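Local coordinates for putative lipoprotein (Bacteroides thetaiotaomicron, PDB 4Q1Z) that is of unknown function but, as a putative lipoprotein of the DUF4876 family, is probably held at a membrane by an attached lipid, at residues 108-113 and 307-312; 145-150 and 268-273; 175-180 and 240-245; 275-280 and 298-303. All blocks are in the same frame, centred on the assembly; numbering follows the deposited sequence.

Interaction 1: residues 108-113 and 307-312; sequences LIFKEI and VLDAVE
Leu108 meets Leu308 obliquely through their methyl ends, CD2 to CD1 at 4.0 Å, at the margin of a contact between two strands of one curled mixed beta-sheet; Leu108 is buried, Leu308 partly exposed where its chain turns a corner. Strand 307-312 is an edge of this sheet and is not a neighbour of strand 108-114; the segment axes run 6.6 Å apart at 36°, joined by side chains and not by a backbone ladder. Ile109, next along, lays CG2 3.7 Å from Asp309 CG, an aliphatic branch beside a buried carboxylate. At Phe110, in the interior, the contact turns polar. Its N-H points almost straight (177°) at Asp309 OD2, 2.7 Å away, and uses the anti lone pair of that oxygen. The same OD2 forms a salt bridge with Arg347, whose NH1 also binds Phe110 O, so the Asp309-Arg347 pair satisfies both the N-H and the C=O of Phe110. An alanine in place of Asp309 would probably leave the buried Phe110 N-H without its acceptor and remove this countercharge from Arg347. Beyond the classic beta bulge of Lys111 and Glu112, Ile113 and Val311 reach tip to tip, CD1 to CG2 at 3.9 Å, and that same Val311 methyl lies 3.7 Å from Phe110 CD2.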
# COMPACT_ATOMS: atom_id res chain seq x y z
N LEU A 108 4.11 1.84 -1.80
CA LEU A 108 3.14 0.81 -2.18
C LEU A 108 2.39 0.37 -0.96
O LEU A 108 2.95 -0.32 -0.10
CB LEU A 108 3.85 -0.34 -2.89
CG LEU A 108 2.96 -1.44 -3.45
CD1 LEU A 108 2.14 -0.94 -4.61
CD2 LEU A 108 3.78 -2.69 -3.75
N ILE A 109 1.13 0.80 -0.87
CA ILE A 109 0.34 0.56 0.35
C ILE A 109 -0.99 -0.17 0.11
O ILE A 109 -1.47 -0.25 -1.02
CB ILE A 109 0.09 1.91 1.12
CG1 ILE A 109 -0.42 3.09 0.24
CG2 ILE A 109 1.34 2.34 1.88
CD1 ILE A 109 -1.97 3.19 -0.04
N PHE A 110 -1.56 -0.70 1.22
CA PHE A 110 -2.89 -1.33 1.32
C PHE A 110 -3.89 -0.20 1.31
O PHE A 110 -3.94 0.58 2.26
CB PHE A 110 -3.00 -2.16 2.61
CG PHE A 110 -2.42 -3.57 2.56
CD1 PHE A 110 -3.06 -4.58 1.84
CD2 PHE A 110 -1.29 -3.90 3.29
CE1 PHE A 110 -2.54 -5.87 1.80
CE2 PHE A 110 -0.76 -5.19 3.25
CZ PHE A 110 -1.38 -6.17 2.51
N LYS A 111 -4.64 -0.04 0.22
CA LYS A 111 -5.60 1.07 0.08
C LYS A 111 -6.98 0.75 0.75
O LYS A 111 -7.59 1.61 1.40
CB LYS A 111 -5.78 1.38 -1.42
CG LYS A 111 -6.59 2.62 -1.73
CD LYS A 111 -6.65 2.84 -3.23
CE LYS A 111 -7.90 3.55 -3.66
NZ LYS A 111 -9.11 2.77 -3.34
N GLU A 112 -7.49 -0.46 0.50
CA GLU A 112 -8.77 -0.93 0.98
C GLU A 112 -8.66 -2.41 1.22
O GLU A 112 -8.03 -3.10 0.41
CB GLU A 112 -9.87 -0.61 -0.06
CG GLU A 112 -11.28 -1.05 0.34
CD GLU A 112 -12.37 -0.00 0.21
OE1 GLU A 112 -12.11 1.08 -0.37
OE2 GLU A 112 -13.49 -0.25 0.71
N ILE A 113 -9.25 -2.89 2.35
CA ILE A 113 -9.27 -4.31 2.75
C ILE A 113 -10.68 -4.70 3.25
O ILE A 113 -11.26 -4.00 4.09
CB ILE A 113 -8.17 -4.63 3.83
CG1 ILE A 113 -6.74 -4.20 3.37
CG2 ILE A 113 -8.20 -6.12 4.23
CD1 ILE A 113 -5.62 -4.23 4.46
N VAL A 307 9.50 -5.22 4.64
CA VAL A 307 8.10 -4.87 4.63
C VAL A 307 7.85 -3.46 4.01
O VAL A 307 8.40 -2.45 4.44
CB VAL A 307 7.45 -5.04 6.04
CG1 VAL A 307 5.96 -4.72 6.00
CG2 VAL A 307 7.66 -6.46 6.55
N LEU A 308 6.97 -3.43 2.98
CA LEU A 308 6.50 -2.27 2.23
C LEU A 308 5.27 -1.65 2.92
O LEU A 308 5.18 -0.42 3.02
CB LEU A 308 6.17 -2.69 0.79
CG LEU A 308 7.36 -3.02 -0.12
CD1 LEU A 308 6.89 -3.57 -1.43
CD2 LEU A 308 8.20 -1.79 -0.38
N ASP A 309 4.33 -2.51 3.43
CA ASP A 309 3.16 -2.07 4.20
C ASP A 309 2.65 -3.21 5.10
O ASP A 309 2.69 -4.37 4.70
CB ASP A 309 2.02 -1.50 3.32
CG ASP A 309 0.94 -0.66 4.04
OD1 ASP A 309 1.25 -0.06 5.09
OD2 ASP A 309 -0.16 -0.52 3.50
N ALA A 310 2.12 -2.85 6.28
CA ALA A 310 1.53 -3.74 7.26
C ALA A 310 0.26 -3.15 7.84
O ALA A 310 0.21 -1.95 8.11
CB ALA A 310 2.51 -4.02 8.38
N VAL A 311 -0.80 -3.96 7.98
CA VAL A 311 -2.10 -3.55 8.54
C VAL A 311 -2.53 -4.55 9.61
O VAL A 311 -2.76 -5.73 9.32
CB VAL A 311 -3.21 -3.37 7.46
CG1 VAL A 311 -4.53 -2.88 8.09
CG2 VAL A 311 -2.76 -2.42 6.37
N GLU A 312 -2.69 -4.07 10.85
CA GLU A 312 -3.14 -4.89 11.98
C GLU A 312 -4.64 -4.77 12.16
O GLU A 312 -5.09 -3.82 12.81
CB GLU A 312 -2.41 -4.49 13.29
CG GLU A 312 -2.79 -5.31 14.51
CD GLU A 312 -1.74 -6.30 14.95
OE1 GLU A 312 -0.60 -5.85 15.24
OE2 GLU A 312 -2.04 -7.51 15.05

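Interaction 2: residues 145-150 and 268-273; sequences DGIYFA and IFRVPE
Tyr148 and Phe269 lie with their rings nearly parallel, planes 13° apart, yet slid so far that they barely overlap, the centroids being 5.0 Å apart. What covers the Phe269 ring is the Tyr148 methylene: CB sits over the centre of one face, 3.4 Å from the centroid, a CH-pi contact. Phe269 CG takes the crowded position between backbone N and carbonyl carbon (chi1 62°), which starts the side chain towards the neighbouring strand, where its ring receives Tyr148 CB. In the plane of that ring, at its edge, lies Ala150 CB, while Val271 CG2 comes to 3.6 Å from Tyr148 CE1. Trp277 adds edge-to-face contacts with both rings.

Strands 148-152 and 265-269 are antiparallel neighbours in the large mixed beta-sheet. Tyr148 and Phe269 are the hydrogen-bonded pair of this ladder, Tyr148 N to Phe269 O at 2.8 Å and Phe269 N to Tyr148 O at 3.0 Å. Phe149 and Ile268, the next, non-hydrogen-bonded pair, point to the other face, where Phe149 CD2 meets Ile268 CG2 at 3.8 Å and Phe110 packs against both. Past the ladder the two chains part, and a water donates to Gly146 O and accepts from Val271 N. Phe149, Ile268 and Phe269 are buried, as suits hydrocarbon side chains, with Tyr148 and Val271 nearer the surface; the chemistry implies backbone bonds at the centre and carbon-to-carbon contacts on both faces.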
# COMPACT_ATOMS: atom_id res chain seq x y z
N ASP A 145 5.99 -7.69 -9.80
CA ASP A 145 6.61 -9.00 -9.99
C ASP A 145 7.41 -9.48 -8.77
O ASP A 145 8.31 -8.80 -8.30
CB ASP A 145 7.53 -8.98 -11.21
CG ASP A 145 6.86 -8.51 -12.47
OD1 ASP A 145 6.19 -7.46 -12.42
OD2 ASP A 145 7.00 -9.19 -13.50
N GLY A 146 7.06 -10.66 -8.28
CA GLY A 146 7.76 -11.31 -7.17
C GLY A 146 7.65 -10.69 -5.79
O GLY A 146 8.36 -11.14 -4.89
N ILE A 147 6.79 -9.65 -5.63
CA ILE A 147 6.53 -9.03 -4.33
C ILE A 147 5.69 -10.06 -3.57
O ILE A 147 4.87 -10.76 -4.18
CB ILE A 147 5.87 -7.63 -4.45
CG1 ILE A 147 6.94 -6.57 -4.82
CG2 ILE A 147 5.15 -7.22 -3.15
CD1 ILE A 147 6.41 -5.26 -5.17
N TYR A 148 5.94 -10.19 -2.25
CA TYR A 148 5.27 -11.15 -1.40
C TYR A 148 4.10 -10.56 -0.66
O TYR A 148 4.08 -9.36 -0.38
CB TYR A 148 6.26 -11.70 -0.38
CG TYR A 148 7.36 -12.53 -0.99
CD1 TYR A 148 8.54 -11.94 -1.42
CD2 TYR A 148 7.22 -13.91 -1.14
CE1 TYR A 148 9.55 -12.70 -2.00
CE2 TYR A 148 8.22 -14.68 -1.72
CZ TYR A 148 9.39 -14.07 -2.15
OH TYR A 148 10.39 -14.82 -2.73
N PHE A 149 3.15 -11.43 -0.30
CA PHE A 149 1.96 -11.18 0.49
C PHE A 149 1.89 -12.24 1.55
O PHE A 149 1.95 -13.42 1.21
CB PHE A 149 0.68 -11.23 -0.39
CG PHE A 149 -0.60 -10.97 0.38
CD1 PHE A 149 -1.13 -11.95 1.24
CD2 PHE A 149 -1.29 -9.77 0.23
CE1 PHE A 149 -2.27 -11.69 2.00
CE2 PHE A 149 -2.47 -9.53 0.96
CZ PHE A 149 -2.95 -10.49 1.84
N ALA A 150 1.69 -11.83 2.81
CA ALA A 150 1.53 -12.75 3.92
C ALA A 150 0.52 -12.25 4.97
O ALA A 150 0.30 -11.04 5.12
CB ALA A 150 2.88 -12.99 4.60
N ILE A 268 2.80 -6.85 2.98
CA ILE A 268 3.35 -6.96 1.63
C ILE A 268 4.82 -6.61 1.78
O ILE A 268 5.16 -5.66 2.50
CB ILE A 268 2.64 -6.20 0.49
CG1 ILE A 268 2.38 -4.69 0.83
CG2 ILE A 268 1.36 -6.99 0.04
CD1 ILE A 268 2.13 -3.81 -0.35
N PHE A 269 5.70 -7.43 1.19
CA PHE A 269 7.14 -7.23 1.36
C PHE A 269 7.93 -7.63 0.11
O PHE A 269 7.54 -8.52 -0.66
CB PHE A 269 7.66 -7.96 2.60
CG PHE A 269 7.52 -9.47 2.63
CD1 PHE A 269 6.33 -10.07 3.05
CD2 PHE A 269 8.62 -10.29 2.33
CE1 PHE A 269 6.23 -11.46 3.13
CE2 PHE A 269 8.51 -11.68 2.41
CZ PHE A 269 7.33 -12.25 2.84
N ARG A 270 9.06 -6.92 -0.07
CA ARG A 270 9.97 -7.09 -1.20
C ARG A 270 11.33 -7.61 -0.72
O ARG A 270 11.90 -7.10 0.23
CB ARG A 270 10.13 -5.76 -1.96
CG ARG A 270 10.62 -5.92 -3.40
CD ARG A 270 11.04 -4.59 -4.01
NE ARG A 270 11.20 -4.68 -5.47
CZ ARG A 270 12.33 -5.01 -6.09
NH1 ARG A 270 13.42 -5.28 -5.39
NH2 ARG A 270 12.38 -5.06 -7.41
N VAL A 271 11.83 -8.64 -1.39
CA VAL A 271 13.15 -9.22 -1.07
C VAL A 271 14.10 -8.57 -2.08
O VAL A 271 13.85 -8.66 -3.28
CB VAL A 271 13.18 -10.78 -1.08
CG1 VAL A 271 14.60 -11.30 -0.86
CG2 VAL A 271 12.25 -11.35 -0.02
N PRO A 272 15.16 -7.86 -1.62
CA PRO A 272 16.06 -7.19 -2.57
C PRO A 272 16.78 -8.13 -3.53
O PRO A 272 17.18 -9.23 -3.15
CB PRO A 272 17.08 -6.47 -1.67
CG PRO A 272 16.47 -6.44 -0.34
CD PRO A 272 15.59 -7.64 -0.23
N GLU A 273 16.94 -7.67 -4.78
CA GLU A 273 17.65 -8.38 -5.85
C GLU A 273 19.09 -8.61 -5.36
O GLU A 273 19.79 -7.65 -4.99
CB GLU A 273 17.58 -7.57 -7.17
CG GLU A 273 18.33 -8.17 -8.36
CD GLU A 273 17.93 -9.55 -8.84
OE1 GLU A 273 16.73 -9.77 -9.11
OE2 GLU A 273 18.83 -10.40 -9.00
O HOH W 1 10.11 -9.44 -3.78

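Interaction 3: residues 175-180 and 240-245; sequences GERVWK and MQHVFY
Arg177 lays its guanidinium flat on the ring of Tyr245, centres 3.6 Å apart and planes at 12°, a stacked cation-pi pair. The long side chain, bent at chi3 (-62°), also gives NH1 to His242 NE2 at 3.1 Å; the acceptor lies in the guanidinium plane, whereas the donor stands well out of the imidazole plane. NH1 has a second acceptor in Met251 O, and His242 ND1 is bonded to Ala249 O. An alanine in place of Arg177 would probably leave His242 NE2 without this donor and strip the stacked cation from the Tyr245 ring. Trp179 receives the imidazole edge on its indole face in a T-shaped pair, centroids 4.9 Å apart, so the aromatic and cationic groups on this side of the sheet interlock closely.

Strands 177-180 and 238-245 are antiparallel neighbours in the large mixed sheet, with a classic beta bulge at Val243 and Phe244, both opposite Val178. Val178 O accepts both N-H groups from the same face of its plane, Val243 N at 2.9 Å and Phe244 N at 3.1 Å, and the register shifts by one residue.

Whereas Arg177 and Trp179 are buried, Gln241 is exposed and Lys180 partly so. Lys180 runs extended beyond CG, its flexible aliphatic chain suited to a margin near solvent: CG touches Val243 CG2 at 3.8 Å, and CE meets Gln241 NE2 at 3.6 Å without a hydrogen bond between the two side chains. Even so the backbones remain firmly joined here, Gln241 N to Lys180 O at 2.8 Å.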
# COMPACT_ATOMS: atom_id res chain seq x y z
N GLY A 175 4.96 -15.16 9.68
CA GLY A 175 3.91 -15.47 8.71
C GLY A 175 3.34 -16.87 8.82
O GLY A 175 4.08 -17.85 8.96
N GLU A 176 1.99 -16.93 8.73
CA GLU A 176 1.19 -18.14 8.74
C GLU A 176 1.26 -18.76 7.33
O GLU A 176 1.70 -19.92 7.19
CB GLU A 176 -0.25 -17.81 9.15
CG GLU A 176 -1.12 -19.03 9.36
CD GLU A 176 -2.60 -18.73 9.33
OE1 GLU A 176 -3.13 -18.29 10.37
OE2 GLU A 176 -3.22 -18.89 8.25
N ARG A 177 0.86 -17.96 6.29
CA ARG A 177 0.91 -18.32 4.86
C ARG A 177 1.52 -17.15 4.06
O ARG A 177 1.30 -15.99 4.40
CB ARG A 177 -0.47 -18.71 4.30
CG ARG A 177 -0.35 -19.54 3.02
CD ARG A 177 -1.68 -19.84 2.36
NE ARG A 177 -2.56 -20.65 3.21
CZ ARG A 177 -2.66 -21.98 3.17
NH1 ARG A 177 -1.89 -22.68 2.33
NH2 ARG A 177 -3.50 -22.62 3.96
N VAL A 178 2.35 -17.47 3.07
CA VAL A 178 3.09 -16.52 2.20
C VAL A 178 2.78 -16.86 0.73
O VAL A 178 2.79 -18.03 0.33
CB VAL A 178 4.64 -16.51 2.45
CG1 VAL A 178 5.31 -15.34 1.75
CG2 VAL A 178 5.00 -16.54 3.95
N TRP A 179 2.46 -15.82 -0.04
CA TRP A 179 2.22 -15.85 -1.48
C TRP A 179 3.15 -14.84 -2.12
O TRP A 179 3.71 -13.98 -1.43
CB TRP A 179 0.75 -15.48 -1.83
CG TRP A 179 -0.30 -16.33 -1.21
CD1 TRP A 179 -0.87 -16.18 0.03
CD2 TRP A 179 -1.01 -17.41 -1.84
NE1 TRP A 179 -1.82 -17.15 0.24
CE2 TRP A 179 -1.97 -17.88 -0.91
CE3 TRP A 179 -0.93 -18.03 -3.10
CZ2 TRP A 179 -2.87 -18.92 -1.23
CZ3 TRP A 179 -1.77 -19.10 -3.38
CH2 TRP A 179 -2.73 -19.53 -2.46
N LYS A 180 3.31 -14.92 -3.44
CA LYS A 180 4.06 -13.92 -4.20
C LYS A 180 3.38 -13.67 -5.53
O LYS A 180 2.60 -14.49 -6.02
CB LYS A 180 5.56 -14.26 -4.38
CG LYS A 180 5.93 -15.33 -5.39
CD LYS A 180 7.44 -15.41 -5.46
CE LYS A 180 7.91 -16.63 -6.20
NZ LYS A 180 9.38 -16.64 -6.34
N MSE A 240 -1.98 -15.96 -7.80
CA MSE A 240 -0.86 -15.68 -6.92
C MSE A 240 -0.04 -16.98 -6.78
O MSE A 240 -0.62 -18.09 -6.84
CB MSE A 240 -1.38 -15.21 -5.52
CG MSE A 240 -2.06 -13.84 -5.54
SE MSE A 240 -0.89 -12.39 -6.09
CE MSE A 240 0.19 -12.33 -4.47
N GLN A 241 1.29 -16.86 -6.65
CA GLN A 241 2.14 -18.05 -6.47
C GLN A 241 2.22 -18.42 -4.97
O GLN A 241 2.55 -17.56 -4.14
CB GLN A 241 3.55 -17.79 -7.00
CG GLN A 241 3.80 -18.18 -8.45
CD GLN A 241 5.27 -17.98 -8.75
OE1 GLN A 241 5.68 -16.96 -9.32
NE2 GLN A 241 6.11 -18.90 -8.30
N HIS A 242 1.89 -19.68 -4.62
CA HIS A 242 1.98 -20.11 -3.23
C HIS A 242 3.45 -20.29 -2.86
O HIS A 242 4.22 -20.87 -3.65
CB HIS A 242 1.19 -21.39 -2.98
CG HIS A 242 1.06 -21.73 -1.52
ND1 HIS A 242 1.87 -22.68 -0.92
CD2 HIS A 242 0.26 -21.18 -0.58
CE1 HIS A 242 1.51 -22.71 0.34
NE2 HIS A 242 0.53 -21.84 0.59
N VAL A 243 3.85 -19.76 -1.68
CA VAL A 243 5.23 -19.78 -1.22
C VAL A 243 5.42 -20.66 0.01
O VAL A 243 6.31 -21.51 -0.00
CB VAL A 243 5.80 -18.35 -0.98
CG1 VAL A 243 7.20 -18.40 -0.36
CG2 VAL A 243 5.83 -17.54 -2.27
N PHE A 244 4.66 -20.43 1.09
CA PHE A 244 4.88 -21.13 2.34
C PHE A 244 3.62 -21.31 3.14
O PHE A 244 2.83 -20.39 3.27
CB PHE A 244 5.91 -20.35 3.20
CG PHE A 244 6.13 -20.82 4.63
CD1 PHE A 244 5.23 -20.49 5.64
CD2 PHE A 244 7.29 -21.50 4.98
CE1 PHE A 244 5.45 -20.91 6.95
CE2 PHE A 244 7.53 -21.87 6.30
CZ PHE A 244 6.60 -21.60 7.27
N TYR A 245 3.49 -22.49 3.74
CA TYR A 245 2.44 -22.88 4.67
C TYR A 245 2.97 -24.05 5.43
O TYR A 245 3.44 -25.00 4.81
CB TYR A 245 1.09 -23.19 4.00
CG TYR A 245 -0.02 -23.43 5.00
CD1 TYR A 245 -0.45 -22.43 5.86
CD2 TYR A 245 -0.62 -24.69 5.10
CE1 TYR A 245 -1.45 -22.65 6.80
CE2 TYR A 245 -1.63 -24.93 6.04
CZ TYR A 245 -2.05 -23.90 6.88
OH TYR A 245 -3.06 -24.10 7.80

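Interaction 4: residues 275-280 and 298-303; sequences EAWDPV and YYAKIP
Trp277 gives the one hydrogen bond between these segments, from NE1 to Lys301 O at 2.7 Å. The acceptor lies close to the indole plane, 8° out of it, and the N-H...O angle is 148°. Tryptophan suits the place because a single side chain can bring both a donor and a broad apolar surface. Its CG is anti to the backbone N (chi1 -176°), extending the side chain toward strand 299-303. Only the backbone of Lys301 is used here: its side chain leads away to a salt bridge with Asp168 and a bond to Asn284 O.

Strand 299-303 is the middle member of a three-stranded antiparallel sheet, between 172-175 and 286-287, and the irregular chain 275-280 packs against it without pairing as a strand. Gly175 and Ala173 bond to its backbone on one side, Met285 and Thr287 on the other.

Apolar contacts flank the bond. Pro303 CD lies 3.9 Å from Trp277 CD1, set obliquely to the ring, and Ile302 CG1 approaches Trp277 CZ2 at 4.0 Å. Further along, Pro279 CB meets Ala300 CB at 3.5 Å; the small alanine lets the proline ring come this near the strand, and Phe244 packs against both.

A contact over the ring face completes the setting of the indole. Pro279 CD stands 3.5 Å above the Trp277 plane, offset toward the rim, so the loop packs on its own tryptophan.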
# COMPACT_ATOMS: atom_id res chain seq x y z
N GLU A 275 19.77 -10.47 -2.51
CA GLU A 275 19.48 -11.08 -1.21
C GLU A 275 18.62 -12.31 -1.39
O GLU A 275 17.77 -12.34 -2.27
CB GLU A 275 18.79 -10.10 -0.25
CG GLU A 275 19.76 -9.21 0.50
CD GLU A 275 19.23 -8.60 1.79
OE1 GLU A 275 19.06 -9.35 2.78
OE2 GLU A 275 19.06 -7.36 1.82
N ALA A 276 18.89 -13.35 -0.59
CA ALA A 276 18.16 -14.61 -0.62
C ALA A 276 17.25 -14.73 0.60
O ALA A 276 17.61 -14.29 1.70
CB ALA A 276 19.12 -15.77 -0.67
N TRP A 277 16.06 -15.31 0.41
CA TRP A 277 15.07 -15.55 1.45
C TRP A 277 14.22 -16.78 1.10
O TRP A 277 13.34 -16.71 0.21
CB TRP A 277 14.19 -14.30 1.69
CG TRP A 277 13.22 -14.47 2.83
CD1 TRP A 277 13.50 -14.43 4.16
CD2 TRP A 277 11.81 -14.74 2.72
NE1 TRP A 277 12.35 -14.67 4.89
CE2 TRP A 277 11.30 -14.84 4.04
CE3 TRP A 277 10.91 -14.89 1.63
CZ2 TRP A 277 9.94 -15.07 4.30
CZ3 TRP A 277 9.57 -15.12 1.90
CH2 TRP A 277 9.10 -15.19 3.22
N ASP A 278 14.45 -17.89 1.81
CA ASP A 278 13.70 -19.13 1.57
C ASP A 278 13.16 -19.70 2.91
O ASP A 278 13.84 -20.50 3.56
CB ASP A 278 14.58 -20.13 0.82
CG ASP A 278 13.89 -21.36 0.27
OD1 ASP A 278 12.76 -21.67 0.73
OD2 ASP A 278 14.48 -22.04 -0.57
N PRO A 279 11.91 -19.35 3.31
CA PRO A 279 11.36 -19.88 4.58
C PRO A 279 11.09 -21.40 4.57
O PRO A 279 10.90 -22.01 5.63
CB PRO A 279 10.07 -19.08 4.76
CG PRO A 279 9.65 -18.74 3.36
CD PRO A 279 10.96 -18.42 2.66
N VAL A 280 11.08 -22.01 3.37
CA VAL A 280 10.81 -23.43 3.19
C VAL A 280 12.09 -24.26 3.39
O VAL A 280 12.07 -25.21 4.16
CB VAL A 280 10.16 -23.67 1.80
CG1 VAL A 280 10.00 -25.15 1.49
CG2 VAL A 280 8.82 -22.93 1.71
N TYR A 298 5.02 -24.52 11.78
CA TYR A 298 6.13 -23.69 11.36
C TYR A 298 5.62 -22.42 10.74
O TYR A 298 4.62 -22.44 9.99
CB TYR A 298 7.05 -24.45 10.38
CG TYR A 298 7.99 -25.39 11.09
CD1 TYR A 298 9.21 -24.95 11.59
CD2 TYR A 298 7.64 -26.72 11.31
CE1 TYR A 298 10.07 -25.81 12.29
CE2 TYR A 298 8.48 -27.59 12.00
CZ TYR A 298 9.70 -27.13 12.49
OH TYR A 298 10.55 -27.98 13.18
N TYR A 299 6.30 -21.31 11.08
CA TYR A 299 5.98 -19.97 10.62
C TYR A 299 7.15 -19.40 9.88
O TYR A 299 8.29 -19.82 10.12
CB TYR A 299 5.57 -19.10 11.80
CG TYR A 299 4.33 -19.65 12.49
CD1 TYR A 299 3.11 -19.73 11.81
CD2 TYR A 299 4.40 -20.19 13.76
CE1 TYR A 299 1.99 -20.29 12.40
CE2 TYR A 299 3.27 -20.73 14.38
CZ TYR A 299 2.07 -20.76 13.70
OH TYR A 299 0.94 -21.26 14.29
N ALA A 300 6.89 -18.55 8.89
CA ALA A 300 7.98 -17.99 8.08
C ALA A 300 8.49 -16.74 8.71
O ALA A 300 7.69 -15.90 9.13
CB ALA A 300 7.51 -17.71 6.66
N LYS A 301 9.81 -16.62 8.82
CA LYS A 301 10.47 -15.44 9.39
C LYS A 301 10.55 -14.38 8.33
O LYS A 301 11.32 -14.50 7.39
CB LYS A 301 11.85 -15.78 9.98
CG LYS A 301 11.76 -16.56 11.29
CD LYS A 301 13.16 -16.78 11.82
CE LYS A 301 13.24 -18.05 12.65
NZ LYS A 301 14.62 -18.31 13.15
N ILE A 302 9.68 -13.37 8.45
CA ILE A 302 9.62 -12.26 7.51
C ILE A 302 10.48 -11.10 8.04
O ILE A 302 10.10 -10.49 9.04
CB ILE A 302 8.14 -11.85 7.24
CG1 ILE A 302 7.35 -13.01 6.57
CG2 ILE A 302 8.04 -10.53 6.44
CD1 ILE A 302 5.88 -12.96 6.79
N PRO A 303 11.62 -10.76 7.39
CA PRO A 303 12.42 -9.61 7.86
C PRO A 303 11.61 -8.31 7.79
O PRO A 303 11.09 -7.92 6.73
CB PRO A 303 13.62 -9.60 6.89
CG PRO A 303 13.72 -11.04 6.44
CD PRO A 303 12.27 -11.38 6.22

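Interaction 1 lies near the centre of the chain and interaction 2 is largely buried too; interaction 3 is only partly buried and interaction 4, though covered, is the farthest out, about 21 Å from that centre. Interactions 1 to 3 share the large mixed sheet: 1 joins non-neighbouring strands across its interior, whereas 2 and 3 are true antiparallel ladders, linked where Phe149 O bonds Trp179 N. Interaction 4 belongs to the small sheet, yet Trp277 reaches the rings of interaction 2 and Phe244 carries interaction 3 against Ala300. Chemistry follows place: a buried carboxylate in 1, aromatic and aliphatic packing in 2, a stacked cation in 3, and one indole donor in 4.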